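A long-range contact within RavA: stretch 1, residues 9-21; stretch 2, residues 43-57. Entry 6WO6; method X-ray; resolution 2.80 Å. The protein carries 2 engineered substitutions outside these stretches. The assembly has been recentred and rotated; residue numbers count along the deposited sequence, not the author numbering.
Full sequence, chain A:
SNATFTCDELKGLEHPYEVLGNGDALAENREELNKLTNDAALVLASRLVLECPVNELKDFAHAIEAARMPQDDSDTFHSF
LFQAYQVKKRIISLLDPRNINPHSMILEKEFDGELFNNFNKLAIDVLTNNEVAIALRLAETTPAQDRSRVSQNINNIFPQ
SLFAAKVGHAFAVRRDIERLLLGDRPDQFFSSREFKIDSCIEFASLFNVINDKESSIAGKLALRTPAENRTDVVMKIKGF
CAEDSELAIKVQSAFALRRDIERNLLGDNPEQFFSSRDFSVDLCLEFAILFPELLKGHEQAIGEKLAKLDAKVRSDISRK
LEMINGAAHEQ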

ATOM      1  N   GLU A   9     -43.691  -0.407  12.515  1.00 60.05           N
ATOM      2  CA  GLU A   9     -43.484  -0.323  11.073  1.00 54.52           C
ATOM      3  C   GLU A   9     -42.191   0.409  10.740  1.00 53.86           C
ATOM      4  O   GLU A   9     -41.475   0.020   9.811  1.00 53.34           O
ATOM      5  CB  GLU A   9     -44.684   0.354  10.411  1.00 51.16           C
ATOM      6  CG  GLU A   9     -45.906  -0.542  10.303  1.00 49.88           C
ATOM      7  CD  GLU A   9     -47.119   0.186   9.764  1.00 50.36           C
ATOM      8  OE1 GLU A   9     -47.100   1.436   9.729  1.00 50.03           O
ATOM      9  OE2 GLU A   9     -48.094  -0.494   9.378  1.00 51.78           O
ATOM     10  N   LEU A  10     -41.874   1.474  11.484  1.00 55.42           N
ATOM     11  CA  LEU A  10     -40.567   2.108  11.340  1.00 56.98           C
ATOM     12  C   LEU A  10     -39.457   1.162  11.774  1.00 60.46           C
ATOM     13  O   LEU A  10     -38.384   1.123  11.161  1.00 60.42           O
ATOM     14  CB  LEU A  10     -40.512   3.401  12.153  1.00 56.50           C
ATOM     15  CG  LEU A  10     -41.470   4.517  11.733  1.00 58.71           C
ATOM     16  CD1 LEU A  10     -41.551   5.590  12.806  1.00 60.26           C
ATOM     17  CD2 LEU A  10     -41.040   5.117  10.401  1.00 58.11           C
ATOM     18  N   LYS A  11     -39.702   0.386  12.831  1.00 63.76           N
ATOM     19  CA  LYS A  11     -38.722  -0.595  13.276  1.00 65.11           C
ATOM     20  C   LYS A  11     -38.466  -1.660  12.212  1.00 65.09           C
ATOM     21  O   LYS A  11     -37.366  -2.218  12.146  1.00 67.95           O
ATOM     22  CB  LYS A  11     -39.201  -1.219  14.587  1.00 68.18           C
ATOM     23  CG  LYS A  11     -38.270  -2.231  15.224  1.00 70.51           C
ATOM     24  CD  LYS A  11     -38.941  -2.850  16.445  1.00 73.76           C
ATOM     25  CE  LYS A  11     -38.158  -4.038  16.980  1.00 75.18           C
ATOM     26  NZ  LYS A  11     -38.998  -4.870  17.883  1.00 77.13           N
ATOM     27  N   GLY A  12     -39.448  -1.935  11.355  1.00 62.08           N
ATOM     28  CA  GLY A  12     -39.340  -3.007  10.383  1.00 61.39           C
ATOM     29  C   GLY A  12     -39.148  -2.599   8.940  1.00 61.03           C
ATOM     30  O   GLY A  12     -39.321  -3.445   8.051  1.00 61.86           O
ATOM     31  N   LEU A  13     -38.806  -1.343   8.660  1.00 59.34           N
ATOM     32  CA  LEU A  13     -38.540  -0.935   7.289  1.00 57.25           C
ATOM     33  C   LEU A  13     -37.355  -1.715   6.736  1.00 57.39           C
ATOM     34  O   LEU A  13     -36.346  -1.909   7.420  1.00 55.27           O
ATOM     35  CB  LEU A  13     -38.260   0.563   7.224  1.00 56.68           C
ATOM     36  CG  LEU A  13     -39.366   1.494   7.718  1.00 58.92           C
ATOM     37  CD1 LEU A  13     -38.898   2.941   7.717  1.00 58.71           C
ATOM     38  CD2 LEU A  13     -40.614   1.329   6.866  1.00 61.47           C
ATOM     39  N   GLU A  14     -37.481  -2.171   5.489  1.00 61.16           N
ATOM     40  CA  GLU A  14     -36.410  -2.940   4.868  1.00 65.18           C
ATOM     41  C   GLU A  14     -35.440  -2.078   4.071  1.00 64.51           C
ATOM     42  O   GLU A  14     -34.296  -2.497   3.852  1.00 65.93           O
ATOM     43  CB  GLU A  14     -36.987  -4.039   3.967  1.00 70.02           C
ATOM     44  CG  GLU A  14     -37.923  -3.561   2.872  1.00 74.69           C
ATOM     45  CD  GLU A  14     -38.637  -4.715   2.183  1.00 80.20           C
ATOM     46  OE1 GLU A  14     -38.968  -5.704   2.873  1.00 81.78           O
ATOM     47  OE2 GLU A  14     -38.860  -4.638   0.953  1.00 81.86           O
ATOM     48  N   HIS A  15     -35.862  -0.892   3.639  1.00 62.22           N
ATOM     49  CA  HIS A  15     -34.979   0.086   3.005  1.00 62.66           C
ATOM     50  C   HIS A  15     -35.187   1.421   3.707  1.00 61.12           C
ATOM     51  O   HIS A  15     -35.851   2.322   3.175  1.00 63.54           O
ATOM     52  CB  HIS A  15     -35.248   0.192   1.503  1.00 66.11           C
ATOM     53  CG  HIS A  15     -35.006  -1.082   0.755  1.00 68.79           C
ATOM     54  ND1 HIS A  15     -33.775  -1.702   0.716  1.00 68.76           N
ATOM     55  CD2 HIS A  15     -35.838  -1.853   0.013  1.00 70.44           C
ATOM     56  CE1 HIS A  15     -33.861  -2.801  -0.014  1.00 70.81           C
ATOM     57  NE2 HIS A  15     -35.101  -2.915  -0.453  1.00 71.87           N
ATOM     58  N   PRO A  16     -34.628   1.585   4.910  1.00 56.98           N
ATOM     59  CA  PRO A  16     -34.910   2.805   5.685  1.00 54.55           C
ATOM     60  C   PRO A  16     -34.440   4.089   5.023  1.00 54.49           C
ATOM     61  O   PRO A  16     -35.076   5.129   5.224  1.00 55.33           O
ATOM     62  CB  PRO A  16     -34.178   2.552   7.013  1.00 53.72           C
ATOM     63  CG  PRO A  16     -33.167   1.496   6.706  1.00 54.63           C
ATOM     64  CD  PRO A  16     -33.802   0.630   5.666  1.00 56.04           C
ATOM     65  N   TYR A  17     -33.354   4.064   4.244  1.00 54.19           N
ATOM     66  CA  TYR A  17     -32.885   5.307   3.636  1.00 53.64           C
ATOM     67  C   TYR A  17     -33.818   5.771   2.524  1.00 54.39           C
ATOM     68  O   TYR A  17     -34.048   6.975   2.364  1.00 54.45           O
ATOM     69  CB  TYR A  17     -31.460   5.155   3.103  1.00 54.77           C
ATOM     70  CG  TYR A  17     -30.967   6.421   2.435  1.00 56.11           C
ATOM     71  CD1 TYR A  17     -30.633   7.538   3.189  1.00 56.88           C
ATOM     72  CD2 TYR A  17     -30.864   6.509   1.051  1.00 55.88           C
ATOM     73  CE1 TYR A  17     -30.197   8.706   2.588  1.00 57.39           C
ATOM     74  CE2 TYR A  17     -30.428   7.672   0.441  1.00 57.38           C
ATOM     75  CZ  TYR A  17     -30.096   8.767   1.215  1.00 58.78           C
ATOM     76  OH  TYR A  17     -29.660   9.930   0.620  1.00 62.07           O
ATOM     77  N   GLU A  18     -34.361   4.837   1.743  1.00 55.90           N
ATOM     78  CA  GLU A  18     -35.299   5.218   0.694  1.00 60.73           C
ATOM     79  C   GLU A  18     -36.565   5.836   1.272  1.00 62.36           C
ATOM     80  O   GLU A  18     -37.180   6.701   0.637  1.00 66.89           O
ATOM     81  CB  GLU A  18     -35.643   4.001  -0.165  1.00 64.58           C
ATOM     82  CG  GLU A  18     -34.430   3.296  -0.767  1.00 65.86           C
ATOM     83  N   VAL A  19     -36.959   5.426   2.474  1.00 58.93           N
ATOM     84  CA  VAL A  19     -38.228   5.855   3.054  1.00 56.35           C
ATOM     85  C   VAL A  19     -38.069   7.115   3.897  1.00 55.13           C
ATOM     86  O   VAL A  19     -38.918   8.007   3.849  1.00 56.97           O
ATOM     87  CB  VAL A  19     -38.837   4.700   3.877  1.00 53.77           C
ATOM     88  CG1 VAL A  19     -40.174   5.113   4.476  1.00 53.79           C
ATOM     89  CG2 VAL A  19     -38.992   3.456   3.014  1.00 52.11           C
ATOM     90  N   LEU A  20     -36.988   7.215   4.675  1.00 53.40           N
ATOM     91  CA  LEU A  20     -36.812   8.292   5.646  1.00 56.15           C
ATOM     92  C   LEU A  20     -35.624   9.190   5.317  1.00 60.56           C
ATOM     93  O   LEU A  20     -35.153   9.928   6.188  1.00 61.04           O
ATOM     94  CB  LEU A  20     -36.646   7.713   7.053  1.00 54.30           C
ATOM     95  CG  LEU A  20     -37.744   6.797   7.602  1.00 53.28           C
ATOM     96  CD1 LEU A  20     -37.317   6.193   8.930  1.00 50.65           C
ATOM     97  CD2 LEU A  20     -39.054   7.549   7.759  1.00 54.53           C
ATOM     98  N   GLY A  21     -35.132   9.153   4.080  1.00 63.87           N
ATOM     99  CA  GLY A  21     -33.902   9.842   3.736  1.00 65.03           C
ATOM    100  C   GLY A  21     -34.048  11.270   3.248  1.00 68.20           C
ATOM    101  O   GLY A  21     -33.336  11.687   2.330  1.00 69.42           O
ATOM    102  N   VAL A  43     -30.371   0.771  16.323  1.00 48.01           N
ATOM    103  CA  VAL A  43     -30.349  -0.127  15.167  1.00 46.61           C
ATOM    104  C   VAL A  43     -30.892   0.572  13.924  1.00 46.18           C
ATOM    105  O   VAL A  43     -30.308   0.478  12.833  1.00 49.00           O
ATOM    106  CB  VAL A  43     -31.133  -1.415  15.481  1.00 46.00           C
ATOM    107  CG1 VAL A  43     -31.344  -2.237  14.220  1.00 44.17           C
ATOM    108  CG2 VAL A  43     -30.401  -2.230  16.530  1.00 46.88           C
ATOM    109  N   LEU A  44     -32.010   1.289  14.067  1.00 45.41           N
ATOM    110  CA  LEU A  44     -32.632   1.931  12.915  1.00 46.05           C
ATOM    111  C   LEU A  44     -31.766   3.061  12.372  1.00 48.75           C
ATOM    112  O   LEU A  44     -31.608   3.193  11.153  1.00 49.81           O
ATOM    113  CB  LEU A  44     -34.022   2.447  13.285  1.00 46.35           C
ATOM    114  CG  LEU A  44     -34.807   3.132  12.165  1.00 45.36           C
ATOM    115  CD1 LEU A  44     -34.939   2.219  10.955  1.00 45.30           C
ATOM    116  CD2 LEU A  44     -36.179   3.561  12.661  1.00 46.07           C
ATOM    117  N   ALA A  45     -31.198   3.889  13.254  1.00 49.76           N
ATOM    118  CA  ALA A  45     -30.299   4.939  12.786  1.00 50.83           C
ATOM    119  C   ALA A  45     -29.086   4.347  12.082  1.00 50.78           C
ATOM    120  O   ALA A  45     -28.641   4.867  11.049  1.00 51.92           O
ATOM    121  CB  ALA A  45     -29.866   5.823  13.955  1.00 52.02           C
ATOM    122  N   SER A  46     -28.547   3.248  12.618  1.00 49.06           N
ATOM    123  CA  SER A  46     -27.390   2.608  12.002  1.00 47.99           C
ATOM    124  C   SER A  46     -27.716   2.119  10.595  1.00 50.33           C
ATOM    125  O   SER A  46     -26.946   2.347   9.655  1.00 50.37           O
ATOM    126  CB  SER A  46     -26.907   1.452  12.879  1.00 45.88           C
ATOM    127  OG  SER A  46     -26.295   1.937  14.061  1.00 45.85           O
ATOM    128  N   ARG A  47     -28.857   1.441  10.432  1.00 49.91           N
ATOM    129  CA  ARG A  47     -29.229   0.955   9.104  1.00 49.74           C
ATOM    130  C   ARG A  47     -29.491   2.113   8.145  1.00 51.16           C
ATOM    131  O   ARG A  47     -29.046   2.093   6.987  1.00 51.50           O
ATOM    132  CB  ARG A  47     -30.456   0.052   9.201  1.00 47.86           C
ATOM    133  CG  ARG A  47     -30.253  -1.190  10.053  1.00 48.85           C
ATOM    134  CD  ARG A  47     -31.565  -1.921  10.226  1.00 50.51           C
ATOM    135  NE  ARG A  47     -32.204  -2.169   8.938  1.00 52.44           N
ATOM    136  CZ  ARG A  47     -33.517  -2.278   8.766  1.00 54.90           C
ATOM    137  NH1 ARG A  47     -34.337  -2.147   9.800  1.00 56.92           N
ATOM    138  NH2 ARG A  47     -34.010  -2.505   7.558  1.00 56.02           N
ATOM    139  N   LEU A  48     -30.214   3.130   8.621  1.00 51.51           N
ATOM    140  CA  LEU A  48     -30.503   4.314   7.823  1.00 50.80           C
ATOM    141  C   LEU A  48     -29.223   4.958   7.304  1.00 50.44           C
ATOM    142  O   LEU A  48     -29.156   5.387   6.146  1.00 51.76           O
ATOM    143  CB  LEU A  48     -31.315   5.289   8.680  1.00 52.23           C
ATOM    144  CG  LEU A  48     -31.856   6.626   8.180  1.00 55.80           C
ATOM    145  CD1 LEU A  48     -32.471   6.481   6.820  1.00 57.53           C
ATOM    146  CD2 LEU A  48     -32.897   7.141   9.166  1.00 57.04           C
ATOM    147  N   VAL A  49     -28.188   5.015   8.143  1.00 49.03           N
ATOM    148  CA  VAL A  49     -26.937   5.636   7.719  1.00 48.28           C
ATOM    149  C   VAL A  49     -26.127   4.699   6.824  1.00 49.60           C
ATOM    150  O   VAL A  49     -25.441   5.155   5.900  1.00 49.05           O
ATOM    151  CB  VAL A  49     -26.145   6.097   8.959  1.00 48.17           C
ATOM    152  CG1 VAL A  49     -24.654   5.959   8.747  1.00 48.96           C
ATOM    153  CG2 VAL A  49     -26.491   7.537   9.288  1.00 49.66           C
ATOM    154  N   LEU A  50     -26.205   3.386   7.058  1.00 50.88           N
ATOM    155  CA  LEU A  50     -25.494   2.435   6.208  1.00 51.19           C
ATOM    156  C   LEU A  50     -25.999   2.499   4.774  1.00 52.29           C
ATOM    157  O   LEU A  50     -25.206   2.593   3.830  1.00 52.02           O
ATOM    158  CB  LEU A  50     -25.642   1.018   6.762  1.00 52.39           C
ATOM    159  CG  LEU A  50     -24.606   0.579   7.793  1.00 56.32           C
ATOM    160  CD1 LEU A  50     -25.105  -0.623   8.577  1.00 59.38           C
ATOM    161  CD2 LEU A  50     -23.291   0.255   7.107  1.00 57.95           C
ATOM    162  N   GLU A  51     -27.321   2.464   4.589  1.00 54.04           N
ATOM    163  CA  GLU A  51     -27.868   2.409   3.237  1.00 55.88           C
ATOM    164  C   GLU A  51     -27.681   3.700   2.451  1.00 54.11           C
ATOM    165  O   GLU A  51     -27.889   3.693   1.233  1.00 56.02           O
ATOM    166  CB  GLU A  51     -29.350   2.053   3.282  1.00 60.29           C
ATOM    167  CG  GLU A  51     -29.629   0.651   3.779  1.00 65.24           C
ATOM    168  CD  GLU A  51     -31.077   0.264   3.595  1.00 70.61           C
ATOM    169  OE1 GLU A  51     -31.413  -0.916   3.834  1.00 74.28           O
ATOM    170  OE2 GLU A  51     -31.877   1.143   3.205  1.00 70.96           O
ATOM    171  N   CYS A  52     -27.297   4.794   3.098  1.00 57.86           N
ATOM    172  CA  CYS A  52     -27.119   6.061   2.400  1.00 56.81           C
ATOM    173  C   CYS A  52     -25.831   6.036   1.586  1.00 59.43           C
ATOM    174  O   CYS A  52     -24.751   5.871   2.163  1.00 60.81           O
ATOM    175  CB  CYS A  52     -27.083   7.211   3.393  1.00 54.10           C
ATOM    176  SG  CYS A  52     -26.656   8.799   2.667  1.00 54.51           S
ATOM    177  N   PRO A  53     -25.892   6.192   0.262  1.00 62.01           N
ATOM    178  CA  PRO A  53     -24.662   6.204  -0.537  1.00 62.28           C
ATOM    179  C   PRO A  53     -23.792   7.398  -0.180  1.00 64.18           C
ATOM    180  O   PRO A  53     -24.263   8.406   0.353  1.00 68.09           O
ATOM    181  CB  PRO A  53     -25.171   6.300  -1.982  1.00 63.53           C
ATOM    182  CG  PRO A  53     -26.608   5.891  -1.920  1.00 63.87           C
ATOM    183  CD  PRO A  53     -27.094   6.331  -0.575  1.00 63.30           C
ATOM    184  N   VAL A  54     -22.500   7.276  -0.490  1.00 61.27           N
ATOM    185  CA  VAL A  54     -21.539   8.305  -0.097  1.00 61.34           C
ATOM    186  C   VAL A  54     -21.865   9.636  -0.762  1.00 64.30           C
ATOM    187  O   VAL A  54     -21.834  10.692  -0.115  1.00 63.92           O
ATOM    188  CB  VAL A  54     -20.106   7.843  -0.417  1.00 61.72           C
ATOM    189  CG1 VAL A  54     -19.115   8.975  -0.188  1.00 62.42           C
ATOM    190  CG2 VAL A  54     -19.746   6.632   0.430  1.00 59.50           C
ATOM    191  N   ASN A  55     -22.195   9.610  -2.057  1.00 69.50           N
ATOM    192  CA  ASN A  55     -22.449  10.850  -2.788  1.00 75.54           C
ATOM    193  C   ASN A  55     -23.597  11.644  -2.178  1.00 74.94           C
ATOM    194  O   ASN A  55     -23.602  12.878  -2.242  1.00 77.17           O
ATOM    195  CB  ASN A  55     -22.738  10.547  -4.261  1.00 81.97           C
ATOM    196  CG  ASN A  55     -22.903   9.061  -4.535  1.00 85.58           C
ATOM    197  OD1 ASN A  55     -22.329   8.219  -3.844  1.00 85.74           O
ATOM    198  ND2 ASN A  55     -23.685   8.734  -5.559  1.00 87.98           N
ATOM    199  N   GLU A  56     -24.568  10.964  -1.574  1.00 72.02           N
ATOM    200  CA  GLU A  56     -25.704  11.643  -0.969  1.00 71.38           C
ATOM    201  C   GLU A  56     -25.457  12.052   0.480  1.00 69.89           C
ATOM    202  O   GLU A  56     -26.268  12.806   1.033  1.00 72.51           O
ATOM    203  CB  GLU A  56     -26.949  10.753  -1.048  1.00 68.66           C
ATOM    204  CG  GLU A  56     -27.252  10.254  -2.454  1.00 68.83           C
ATOM    205  CD  GLU A  56     -28.559   9.496  -2.539  1.00 67.81           C
ATOM    206  OE1 GLU A  56     -29.473   9.790  -1.741  1.00 67.74           O
ATOM    207  OE2 GLU A  56     -28.673   8.605  -3.406  1.00 67.86           O
ATOM    208  N   LEU A  57     -24.356  11.594   1.088  1.00 65.89           N
ATOM    209  CA  LEU A  57     -24.074  11.880   2.493  1.00 64.19           C
ATOM    210  C   LEU A  57     -24.262  13.358   2.820  1.00 68.80           C
ATOM    211  O   LEU A  57     -25.060  13.717   3.695  1.00 70.23           O
ATOM    212  CB  LEU A  57     -22.653  11.432   2.843  1.00 61.97           C
ATOM    213  CG  LEU A  57     -22.490  10.033   3.436  1.00 59.73           C
ATOM    214  CD1 LEU A  57     -21.026   9.740   3.710  1.00 58.75           C
ATOM    215  CD2 LEU A  57     -23.313   9.891   4.708  1.00 58.56           C
TER

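The two stretches meet where a short helix, residues 16-20, lies across the longer helix 43-51. The axes cross at 92° and approach to 8.4 Å. The two helices run nearly at right angles. The backbones come nearest at Tyr17 and Leu48, whose CA atoms are 4.9 Å apart. Together the stretches bury 686 Å² of surface.

Pro16 is the knob of this crossing. Its ring sits among Leu44, Arg47, Leu48 and Glu51, an i, i+3, i+4, i+7 set along one side of helix 43-51. Pro16 CB lies 4.0 Å from Leu44 CD1 and 4.3 Å from Leu48 CD1. Both leucines have chi1 t and chi2 p, and in each this places CD1 against Pro16. In Leu48 CA-to-CB points sideways, but the end of the side chain comes nearer, and Leu48 CD1 lies 3.4 Å from Tyr17 CA. Its other methyl, Leu48 CD2, is 4.3 Å from Leu20 CB. Leu44 CD2 reaches back to Leu10 O at 3.6 Å.

Arg47 CA-to-CB also points sideways, but the end of the side chain comes nearer. Chi1 is m and chi2 is t, and the bend comes at chi3, which is p. This brings the guanidinium to the loop before the short helix. Arg47 NH2 donates to Leu13 O at 2.4 Å, a very short hydrogen bond. Arg47 NH1 adds a weak one to Leu13 O at 3.1 Å. The carbonyl lies at the guanidinium edge, where the N-H groups point, while Pro16 CG covers one face.

Glu51 extends from an m chi1 through a t chi2 to the start of the short helix. His15 is the N-cap residue there. Tyr17 N donates a weak hydrogen bond to Glu51 OE2 at 3.4 Å, nearly straight at 168°. Pro16 N is 3.3 Å from Glu51 OE2 but has no hydrogen to share.

Tyr17 has the largest covered area, 134 Å². Chi1 is t, which carries the ring toward Cys52 and Pro53; chi2, 73°, sets the tilt of its plane and lays one face against Cys52. Cys52 CA lies over the ring face, 3.8 Å from the centroid of the Tyr17 ring and 8° off the normal, a CH-pi contact. Cys52 SG, with chi1 t, is 4.1 Å from the centroid of the Tyr17 ring in an oblique sulfur-aromatic contact. Tyr17 CE2 meets Pro53 CD at 3.7 Å. At the ring's far end, Tyr17 OH and Glu56 OE1 form a very short hydrogen bond of 2.4 Å. Glu56 reaches it with chi1 m and chi2 t, its carboxylate oxygen near the ring plane.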